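Local coordinates for protein peptidyl tryptophan dihydroxylase (Pseudomonas putida, PDB 7CTQ) that uses bound FAD as a monooxygenase to dihydroxylate a peptidyl tryptophan, a step essential for making the tryptophylquinone cofactor of quinohemoprotein amine dehydrogenase, at residues Val34-Arg38 / Arg96-Asp100; Trp165-Ala171 / Arg188-Cys194; Ala18-Ile22 / His56-Gly60. All blocks are in the same frame, centred on the assembly; numbering follows the deposited sequence.

How the contacts relate
Contacts 1 and 3 are neighbours, their centres about 13 Å apart, and their segments alternate along the sequence. They touch where Leu-98 CD2 of contact 1 meets Leu-59 CD1 of contact 3 at 3.6 Å. Helix 15-27 leads into strand 31-35, so residues 18-22 and 34-38 lie on consecutive elements of the dinucleotide-binding unit. Contact 1 borders the adenosine half of FAD directly, whereas in contact 3 the side chain of Ala-18 stays about 7 Å from the cofactor. Contact 2 lies on a separate large mixed sheet, its centre about 24 Å from that of contact 1 and 30 Å from that of contact 3; there, the side chain of Trp-165 is about 14 Å from FAD.

Contact 1: residues Val34-Arg38 / Arg96-Asp100; sequences VSEWR and RALRD. With FAD (flavin-adenine dinucleotide), chain C.
Arg-99 supplies the hydrogen bond of this contact, its NH1 donating a hydrogen bond to Trp-37 O at 3.2 Å with an N-H...O angle of 149°. The oxygen lies near the guanidinium plane, at its edge. NH2 of the same group is 3.4 Å from Ser-35 O, so the positive end is set among backbone oxygens of the chain leaving strand 31-35, and Ser-35 OG sits over one of its faces. Bends at chi2 and chi3 fold the Arg-99 chain to bring the group there.

Residues 34-38 run off the end of the second strand of a Rossmann-type FAD-binding unit, and residues 96-100 belong to helix 91-104. As is usual for this fold, the strand end meets the adenosine: Glu-36 N is 3.3 Å from N3A of FAD, and Ser-35 OG is 3.5 Å from ribose O3B. The Glu-36 carboxylate is engaged elsewhere, in a salt bridge to Arg-39.

Van der Waals contact comes from the Arg-96 methylenes, which meet the CD1-NE1 side of the Trp-37 ring. CG is in the ring plane at its edge, and CD approaches NE1 to 3.3 Å; the ring and the guanidinium are turned 71° from each other.

Beyond the ring, like charges meet. Arg-38 NH1 lies 3.3 Å from Arg-96 NE, at the edge of the Arg-96 guanidinium and near its plane. Both atoms are donors, and the proximity is probably unfavourable electrostatically. Arg-93 brings a further positive group close to Arg-96 NH2.

Contact 2: residues Trp165-Ala171 / Arg188-Cys194; sequences WQAAPGA and RLEDGRC
Trp-165 and Cys-194 form an antiparallel hydrogen-bonded pair, Gln-166 and Arg-193 the adjoining non-hydrogen-bonded pair, and Ala-167 N to Gly-192 O (2.9 Å) extends the pairing to the type I turn of Leu-189 to Gly-192. This turn is the tip of the beta hairpin linking strands 182-188 and 193-201, in the large mixed sheet, and residues 167-171 wrap across it.

On one face of the sheet, Cys-194 CB rests over the Trp-165 ring, 3.5 Å from the centroid of the six-membered ring and 21° off its normal. SG approaches the five-membered ring obliquely, 4.2 Å from its centroid, and touches Ala-167 CB at 3.6 Å. The indole NE1 bonds to Ala-231 O.

On the Gln-166 face, a bend at chi2 (72°) swings the amide back along the turn. NE2 donates to Asp-191 O at 3.0 Å, in both the amide and carbonyl planes and on a lone pair, and also to Ala-167 O. These two bonds fix the amide's rotation.

Arg-188 reaches out fully extended from CG to NE. Its NH2 donates to Ala-168 O at 2.8 Å and forms a salt bridge with Asp-230, while Ala-171 CB lies over one guanidinium face. A leucine here would probably leave Ala-168 O without this donor and the Asp-230 carboxylate without its positive mate. A water, 3.1 Å from Ala-168 O, also donates to that oxygen. At the turn, Asp-191 OD1 accepts from Arg-193 N at 3.3 Å in an Asx turn, from above the carboxylate plane.

Contact 3: residues Ala18-Ile22 / His56-Gly60; sequences AATAI and HVGLG
Ile-22 and Leu-59 lie obliquely across one another, with Ile-22 CD1 pressed against Leu-59 CD2 at 3.5 Å, a tight methyl contact. They join helix 15-27, the first helix of the Rossmann-type dinucleotide-binding unit, to the Schellman motif that ends helix 48-56. With positive phi (98°), Gly-58 is the C-prime residue of that motif, in which Leu-59 N bonds back to Leu-54 O and Gly-58 N to Arg-55 O. The reversal puts Val-57 and Leu-59 against the same helix.

Leu-59 presents both of its methyls to Ala-18: CD2 is 3.7 Å from Ala-18 CB and CD1 is 3.9 Å away. CD2 therefore touches residues one helical turn apart, Ala-18 and Ile-22. Leu-98 and Leu-102 of helix 91-104 continue this apolar cluster, the former on Leu-59 and the latter on Ala-18 and Ile-22.

The Val-57 side chain meets the helix through a single branch. Its CG1, anti to the backbone N (chi1 -160°), is directed at Ala-19; Leu-279 of helix 274-282 also packs on Ala-19. The tightest carbon pair is here, Val-57 CG1 to Ala-19 CB at 3.4 Å.

Contact 1: residues Val34-Arg38 / Arg96-Asp100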
loop_
_atom_site.group_PDB
_atom_site.type_symbol
_atom_site.label_atom_id
_atom_site.label_comp_id
_atom_site.label_asym_id
_atom_site.label_seq_id
_atom_site.Cartn_x
_atom_site.Cartn_y
_atom_site.Cartn_z
ATOM N N VAL A 34 6.860 6.723 17.354
ATOM C CA VAL A 34 8.258 6.348 17.537
ATOM C C VAL A 34 8.776 5.831 16.207
ATOM O O VAL A 34 8.110 5.014 15.560
ATOM C CB VAL A 34 8.427 5.274 18.626
ATOM C CG1 VAL A 34 9.904 4.989 18.868
ATOM C CG2 VAL A 34 7.731 5.699 19.901
ATOM N N SER A 35 9.962 6.285 15.806
ATOM C CA SER A 35 10.526 5.826 14.543
ATOM C C SER A 35 11.995 6.207 14.477
ATOM O O SER A 35 12.460 7.095 15.198
ATOM C CB SER A 35 9.778 6.406 13.341
ATOM O OG SER A 35 10.509 6.227 12.140
ATOM N N GLU A 36 12.711 5.530 13.585
ATOM C CA GLU A 36 14.137 5.746 13.400
ATOM C C GLU A 36 14.371 6.822 12.343
ATOM O O GLU A 36 13.631 6.920 11.358
ATOM C CB GLU A 36 14.830 4.441 13.003
ATOM C CG GLU A 36 16.287 4.598 12.596
ATOM C CD GLU A 36 17.122 3.385 12.945
ATOM O OE1 GLU A 36 16.748 2.665 13.893
ATOM O OE2 GLU A 36 18.151 3.152 12.275
ATOM N N TRP A 37 15.425 7.618 12.559
ATOM C CA TRP A 37 15.649 8.839 11.786
ATOM C C TRP A 37 15.688 8.569 10.286
ATOM O O TRP A 37 14.942 9.185 9.513
ATOM C CB TRP A 37 16.951 9.500 12.247
ATOM C CG TRP A 37 17.156 10.920 11.787
ATOM C CD1 TRP A 37 16.518 11.557 10.758
ATOM C CD2 TRP A 37 18.060 11.879 12.352
ATOM N NE1 TRP A 37 16.980 12.847 10.641
ATOM C CE2 TRP A 37 17.922 13.071 11.611
ATOM C CE3 TRP A 37 18.972 11.845 13.414
ATOM C CZ2 TRP A 37 18.662 14.219 11.898
ATOM C CZ3 TRP A 37 19.707 12.985 13.697
ATOM C CH2 TRP A 37 19.547 14.156 12.942
ATOM N N ARG A 38 16.571 7.670 9.848
ATOM C CA ARG A 38 16.830 7.492 8.427
ATOM C C ARG A 38 17.166 6.040 8.124
ATOM O O ARG A 38 17.229 5.186 9.013
ATOM C CB ARG A 38 17.970 8.401 7.954
ATOM C CG ARG A 38 17.729 9.884 8.198
ATOM C CD ARG A 38 18.949 10.746 7.896
ATOM N NE ARG A 38 19.778 10.224 6.808
ATOM C CZ ARG A 38 19.378 10.081 5.545
ATOM N NH1 ARG A 38 18.150 10.434 5.190
ATOM N NH2 ARG A 38 20.208 9.593 4.634
ATOM N N ARG A 96 12.398 12.221 6.702
ATOM C CA ARG A 96 12.785 13.320 7.580
ATOM C C ARG A 96 11.749 14.434 7.538
ATOM O O ARG A 96 11.478 15.082 8.554
ATOM C CB ARG A 96 14.168 13.846 7.191
ATOM C CG ARG A 96 15.343 12.996 7.673
ATOM C CD ARG A 96 16.679 13.723 7.467
ATOM N NE ARG A 96 17.298 13.427 6.172
ATOM C CZ ARG A 96 17.440 14.311 5.185
ATOM N NH1 ARG A 96 17.009 15.557 5.334
ATOM N NH2 ARG A 96 18.016 13.948 4.043
ATOM N N ALA A 97 11.131 14.644 6.385
ATOM C CA ALA A 97 10.124 15.687 6.285
ATOM C C ALA A 97 8.779 15.278 6.879
ATOM O O ALA A 97 8.005 16.151 7.284
ATOM C CB ALA A 97 9.943 16.064 4.821
ATOM N N LEU A 98 8.471 13.973 6.913
ATOM C CA LEU A 98 7.216 13.514 7.500
ATOM C C LEU A 98 7.097 13.924 8.960
ATOM O O LEU A 98 5.988 14.176 9.445
ATOM C CB LEU A 98 7.087 11.996 7.369
ATOM C CG LEU A 98 6.665 11.429 6.005
ATOM C CD1 LEU A 98 6.708 9.900 5.994
ATOM C CD2 LEU A 98 5.286 11.936 5.595
ATOM N N ARG A 99 8.221 14.010 9.672
ATOM C CA ARG A 99 8.160 14.328 11.095
ATOM C C ARG A 99 7.656 15.748 11.332
ATOM O O ARG A 99 7.015 16.009 12.356
ATOM C CB ARG A 99 9.536 14.135 11.732
ATOM C CG ARG A 99 10.445 13.174 10.979
ATOM C CD ARG A 99 9.859 11.778 10.924
ATOM N NE ARG A 99 10.423 10.920 11.960
ATOM C CZ ARG A 99 11.630 10.363 11.892
ATOM N NH1 ARG A 99 12.399 10.572 10.831
ATOM N NH2 ARG A 99 12.067 9.593 12.882
ATOM N N ASP A 100 7.935 16.675 10.406
ATOM C CA ASP A 100 7.444 18.046 10.541
ATOM C C ASP A 100 5.924 18.086 10.499
ATOM O O ASP A 100 5.281 18.754 11.319
ATOM C CB ASP A 100 8.019 18.940 9.435
ATOM C CG ASP A 100 9.535 18.920 9.385
ATOM O OD1 ASP A 100 10.151 18.352 10.316
ATOM O OD2 ASP A 100 10.111 19.455 8.407
HETATM P PA FAD C . 7.828 2.549 5.485
HETATM O O1A FAD C . 7.720 3.637 4.490
HETATM O O2A FAD C . 8.906 1.529 5.149
HETATM O O5B FAD C . 7.965 3.180 6.908
HETATM C C5B FAD C . 8.480 2.424 8.020
HETATM C C4B FAD C . 9.175 3.408 8.923
HETATM O O4B FAD C . 9.511 2.753 10.168
HETATM C C3B FAD C . 10.478 4.004 8.380
HETATM O O3B FAD C . 10.575 5.381 8.736
HETATM C C2B FAD C . 11.556 3.139 9.046
HETATM O O2B FAD C . 12.787 3.830 9.253
HETATM C C1B FAD C . 10.899 2.860 10.398
HETATM N N9A FAD C . 11.351 1.678 11.119
HETATM C C8A FAD C . 11.690 0.448 10.631
HETATM N N7A FAD C . 12.050 -0.422 11.544
HETATM C C5A FAD C . 11.972 0.305 12.718
HETATM C C6A FAD C . 12.245 -0.023 14.062
HETATM N N6A FAD C . 12.667 -1.221 14.463
HETATM N N1A FAD C . 12.057 0.938 15.005
HETATM C C2A FAD C . 11.633 2.142 14.613
HETATM N N3A FAD C . 11.349 2.560 13.374
HETATM C C4A FAD C . 11.535 1.594 12.470
HETATM N N1 FAD C . 6.414 2.888 -3.633
HETATM C C2 FAD C . 6.178 3.901 -4.520
HETATM O O2 FAD C . 5.234 4.680 -4.378
HETATM N N3 FAD C . 7.016 4.075 -5.601
HETATM C C4 FAD C . 8.122 3.307 -5.902
HETATM O O4 FAD C . 8.805 3.566 -6.891
HETATM C C4X FAD C . 8.367 2.233 -4.959
HETATM N N5 FAD C . 9.392 1.451 -5.173
HETATM C C5X FAD C . 9.626 0.423 -4.274
HETATM C C6 FAD C . 10.712 -0.427 -4.491
HETATM C C7 FAD C . 10.979 -1.483 -3.625
HETATM C C7M FAD C . 12.161 -2.378 -3.888
HETATM C C8 FAD C . 10.143 -1.700 -2.519
HETATM C C8M FAD C . 10.410 -2.827 -1.557
HETATM C C9 FAD C . 9.063 -0.852 -2.296
HETATM C C9A FAD C . 8.796 0.199 -3.165
HETATM N N10 FAD C . 7.712 1.078 -2.961
HETATM C C10 FAD C . 7.457 2.100 -3.853
HETATM C "C1'" FAD C . 6.787 0.862 -1.847
HETATM C "C2'" FAD C . 6.954 1.841 -0.696
HETATM O "O2'" FAD C . 8.316 1.923 -0.275
HETATM C "C3'" FAD C . 6.083 1.362 0.464
HETATM O "O3'" FAD C . 4.800 1.047 -0.063
HETATM C "C4'" FAD C . 5.896 2.353 1.608
HETATM O "O4'" FAD C . 7.123 3.015 1.929
HETATM C "C5'" FAD C . 5.337 1.663 2.829
HETATM O "O5'" FAD C . 4.994 2.662 3.801
HETATM P P FAD C . 5.007 2.336 5.325
HETATM O O1P FAD C . 4.002 1.196 5.546
HETATM O O2P FAD C . 4.807 3.572 6.130
HETATM O O3P FAD C . 6.462 1.745 5.558
#

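Contact 2: residues Trp165-Ala171 / Arg188-Cys194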
loop_
_atom_site.group_PDB
_atom_site.type_symbol
_atom_site.label_atom_id
_atom_site.label_comp_id
_atom_site.label_asym_id
_atom_site.label_seq_id
_atom_site.Cartn_x
_atom_site.Cartn_y
_atom_site.Cartn_z
ATOM N N TRP A 165 25.070 5.105 -6.086
ATOM C CA TRP A 165 26.382 5.720 -6.266
ATOM C C TRP A 165 26.193 7.195 -6.602
ATOM O O TRP A 165 25.067 7.679 -6.755
ATOM C CB TRP A 165 27.190 4.994 -7.344
ATOM C CG TRP A 165 26.648 5.143 -8.725
ATOM C CD1 TRP A 165 27.129 5.955 -9.709
ATOM C CD2 TRP A 165 25.531 4.447 -9.293
ATOM N NE1 TRP A 165 26.383 5.814 -10.853
ATOM C CE2 TRP A 165 25.394 4.894 -10.624
ATOM C CE3 TRP A 165 24.625 3.496 -8.802
ATOM C CZ2 TRP A 165 24.381 4.425 -11.474
ATOM C CZ3 TRP A 165 23.627 3.029 -9.646
ATOM C CH2 TRP A 165 23.512 3.494 -10.966
ATOM N N GLN A 166 27.316 7.902 -6.730
ATOM C CA GLN A 166 27.338 9.339 -6.964
ATOM C C GLN A 166 27.901 9.635 -8.348
ATOM O O GLN A 166 28.878 9.016 -8.779
ATOM C CB GLN A 166 28.173 10.047 -5.893
ATOM C CG GLN A 166 28.238 11.564 -6.025
ATOM C CD GLN A 166 26.932 12.251 -5.659
ATOM O OE1 GLN A 166 26.332 11.957 -4.624
ATOM N NE2 GLN A 166 26.479 13.161 -6.515
ATOM N N ALA A 167 27.276 10.577 -9.046
ATOM C CA ALA A 167 27.729 10.983 -10.368
ATOM C C ALA A 167 27.661 12.505 -10.448
ATOM O O ALA A 167 27.471 13.191 -9.437
ATOM C CB ALA A 167 26.901 10.306 -11.466
ATOM N N ALA A 168 27.813 13.029 -11.669
ATOM C CA ALA A 168 27.832 14.474 -11.880
ATOM C C ALA A 168 26.430 15.050 -11.729
ATOM O O ALA A 168 25.479 14.515 -12.312
ATOM C CB ALA A 168 28.382 14.809 -13.265
ATOM N N PRO A 169 26.259 16.137 -10.968
ATOM C CA PRO A 169 24.929 16.743 -10.825
ATOM C C PRO A 169 24.388 17.339 -12.114
ATOM O O PRO A 169 25.067 17.329 -13.147
ATOM C CB PRO A 169 25.155 17.829 -9.767
ATOM C CG PRO A 169 26.320 17.342 -8.985
ATOM C CD PRO A 169 27.214 16.688 -9.995
ATOM N N GLY A 170 23.150 17.836 -12.055
ATOM C CA GLY A 170 22.532 18.572 -13.144
ATOM C C GLY A 170 22.300 17.809 -14.436
ATOM O O GLY A 170 22.876 18.158 -15.474
ATOM N N ALA A 171 21.449 16.778 -14.389
ATOM C CA ALA A 171 21.023 16.022 -15.564
ATOM C C ALA A 171 19.981 14.983 -15.165
ATOM O O ALA A 171 20.201 13.782 -15.371
ATOM C CB ALA A 171 22.207 15.328 -16.244
ATOM N N ARG A 188 18.391 9.139 -11.705
ATOM C CA ARG A 188 19.529 10.015 -11.464
ATOM C C ARG A 188 18.988 11.359 -11.003
ATOM O O ARG A 188 18.282 12.034 -11.757
ATOM C CB ARG A 188 20.375 10.164 -12.730
ATOM C CG ARG A 188 21.622 10.988 -12.562
ATOM C CD ARG A 188 22.162 11.370 -13.916
ATOM N NE ARG A 188 23.465 12.011 -13.802
ATOM C CZ ARG A 188 24.157 12.467 -14.838
ATOM N NH1 ARG A 188 23.660 12.346 -16.065
ATOM N NH2 ARG A 188 25.343 13.040 -14.648
ATOM N N LEU A 189 19.288 11.730 -9.762
ATOM C CA LEU A 189 18.763 12.966 -9.213
ATOM C C LEU A 189 19.557 14.160 -9.742
ATOM O O LEU A 189 20.620 14.016 -10.357
ATOM C CB LEU A 189 18.795 12.935 -7.688
ATOM C CG LEU A 189 17.896 11.903 -7.006
ATOM C CD1 LEU A 189 18.300 11.748 -5.551
ATOM C CD2 LEU A 189 16.452 12.329 -7.111
ATOM N N GLU A 190 19.020 15.357 -9.495
ATOM C CA GLU A 190 19.665 16.570 -9.986
ATOM C C GLU A 190 21.014 16.786 -9.316
ATOM O O GLU A 190 21.973 17.207 -9.969
ATOM C CB GLU A 190 18.757 17.777 -9.766
ATOM C CG GLU A 190 19.312 19.070 -10.325
ATOM C CD GLU A 190 18.300 19.807 -11.170
ATOM O OE1 GLU A 190 18.532 19.938 -12.391
ATOM O OE2 GLU A 190 17.270 20.244 -10.617
ATOM N N ASP A 191 21.110 16.485 -8.020
ATOM C CA ASP A 191 22.363 16.561 -7.278
ATOM C C ASP A 191 23.314 15.404 -7.593
ATOM O O ASP A 191 24.323 15.243 -6.897
ATOM C CB ASP A 191 22.081 16.627 -5.766
ATOM C CG ASP A 191 21.619 15.292 -5.185
ATOM O OD1 ASP A 191 21.166 14.419 -5.953
ATOM O OD2 ASP A 191 21.703 15.116 -3.948
ATOM N N GLY A 192 23.012 14.588 -8.606
ATOM C CA GLY A 192 23.919 13.562 -9.068
ATOM C C GLY A 192 23.801 12.212 -8.390
ATOM O O GLY A 192 24.492 11.273 -8.806
ATOM N N ARG A 193 22.971 12.080 -7.356
ATOM C CA ARG A 193 22.751 10.774 -6.744
ATOM C C ARG A 193 22.096 9.829 -7.742
ATOM O O ARG A 193 21.188 10.213 -8.483
ATOM C CB ARG A 193 21.888 10.902 -5.487
ATOM C CG ARG A 193 22.664 11.365 -4.255
ATOM C CD ARG A 193 21.797 11.378 -3.002
ATOM N NE ARG A 193 20.658 12.282 -3.127
ATOM C CZ ARG A 193 19.907 12.680 -2.104
ATOM N NH1 ARG A 193 20.177 12.256 -0.876
ATOM N NH2 ARG A 193 18.887 13.503 -2.308
ATOM N N CYS A 194 22.580 8.592 -7.781
ATOM C CA CYS A 194 22.143 7.619 -8.770
ATOM C C CYS A 194 21.612 6.372 -8.082
ATOM O O CYS A 194 22.062 5.994 -6.992
ATOM C CB CYS A 194 23.273 7.240 -9.717
ATOM S SG CYS A 194 23.835 8.615 -10.712
HETATM O O HOH W 1 22.397 14.287 -12.121
#

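Contact 3: residues Ala18-Ile22 / His56-Gly60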
loop_
_atom_site.group_PDB
_atom_site.type_symbol
_atom_site.label_atom_id
_atom_site.label_comp_id
_atom_site.label_asym_id
_atom_site.label_seq_id
_atom_site.Cartn_x
_atom_site.Cartn_y
_atom_site.Cartn_z
ATOM N N ALA A 18 2.428 7.759 9.632
ATOM C CA ALA A 18 2.124 9.189 9.660
ATOM C C ALA A 18 0.652 9.441 9.358
ATOM O O ALA A 18 -0.023 10.191 10.078
ATOM C CB ALA A 18 3.010 9.928 8.660
ATOM N N ALA A 19 0.142 8.819 8.289
ATOM C CA ALA A 19 -1.261 8.958 7.922
ATOM C C ALA A 19 -2.176 8.587 9.081
ATOM O O ALA A 19 -3.085 9.344 9.437
ATOM C CB ALA A 19 -1.557 8.086 6.698
ATOM N N THR A 20 -1.934 7.430 9.698
ATOM C CA THR A 20 -2.793 6.959 10.779
ATOM C C THR A 20 -2.770 7.921 11.962
ATOM O O THR A 20 -3.822 8.275 12.518
ATOM C CB THR A 20 -2.354 5.555 11.210
ATOM O OG1 THR A 20 -2.431 4.670 10.084
ATOM C CG2 THR A 20 -3.225 5.032 12.341
ATOM N N ALA A 21 -1.571 8.353 12.355
ATOM C CA ALA A 21 -1.407 9.315 13.444
ATOM C C ALA A 21 -2.256 10.565 13.232
ATOM O O ALA A 21 -2.971 11.012 14.142
ATOM C CB ALA A 21 0.070 9.690 13.574
ATOM N N ILE A 22 -2.187 11.146 12.032
ATOM C CA ILE A 22 -2.924 12.372 11.768
ATOM C C ILE A 22 -4.420 12.104 11.797
ATOM O O ILE A 22 -5.199 12.917 12.312
ATOM C CB ILE A 22 -2.475 12.987 10.434
ATOM C CG1 ILE A 22 -0.993 13.351 10.519
ATOM C CG2 ILE A 22 -3.328 14.212 10.088
ATOM C CD1 ILE A 22 -0.454 13.994 9.285
ATOM N N HIS A 56 -3.925 15.000 0.526
ATOM C CA HIS A 56 -5.233 14.581 1.028
ATOM C C HIS A 56 -5.128 14.048 2.450
ATOM O O HIS A 56 -5.988 14.325 3.296
ATOM C CB HIS A 56 -5.825 13.518 0.094
ATOM C CG HIS A 56 -7.061 12.846 0.618
ATOM N ND1 HIS A 56 -7.947 13.467 1.472
ATOM C CD2 HIS A 56 -7.562 11.607 0.391
ATOM C CE1 HIS A 56 -8.934 12.636 1.758
ATOM N NE2 HIS A 56 -8.725 11.501 1.113
ATOM N N VAL A 57 -4.066 13.296 2.738
ATOM C CA VAL A 57 -3.876 12.746 4.074
ATOM C C VAL A 57 -3.231 13.743 5.029
ATOM O O VAL A 57 -3.244 13.527 6.247
ATOM C CB VAL A 57 -3.032 11.462 4.013
ATOM C CG1 VAL A 57 -3.239 10.661 5.262
ATOM C CG2 VAL A 57 -3.423 10.637 2.814
ATOM N N GLY A 58 -2.666 14.827 4.520
ATOM C CA GLY A 58 -2.025 15.805 5.368
ATOM C C GLY A 58 -0.524 15.679 5.490
ATOM O O GLY A 58 0.045 16.219 6.444
ATOM N N LEU A 59 0.132 14.980 4.565
ATOM C CA LEU A 59 1.587 14.900 4.515
ATOM C C LEU A 59 2.170 15.708 3.363
ATOM O O LEU A 59 3.351 15.544 3.036
ATOM C CB LEU A 59 2.040 13.438 4.407
ATOM C CG LEU A 59 1.386 12.438 5.363
ATOM C CD1 LEU A 59 1.838 11.013 5.057
ATOM C CD2 LEU A 59 1.694 12.800 6.804
ATOM N N GLY A 60 1.373 16.576 2.738
ATOM C CA GLY A 60 1.831 17.314 1.573
ATOM C C GLY A 60 2.919 18.333 1.852
ATOM O O GLY A 60 3.572 18.795 0.914
#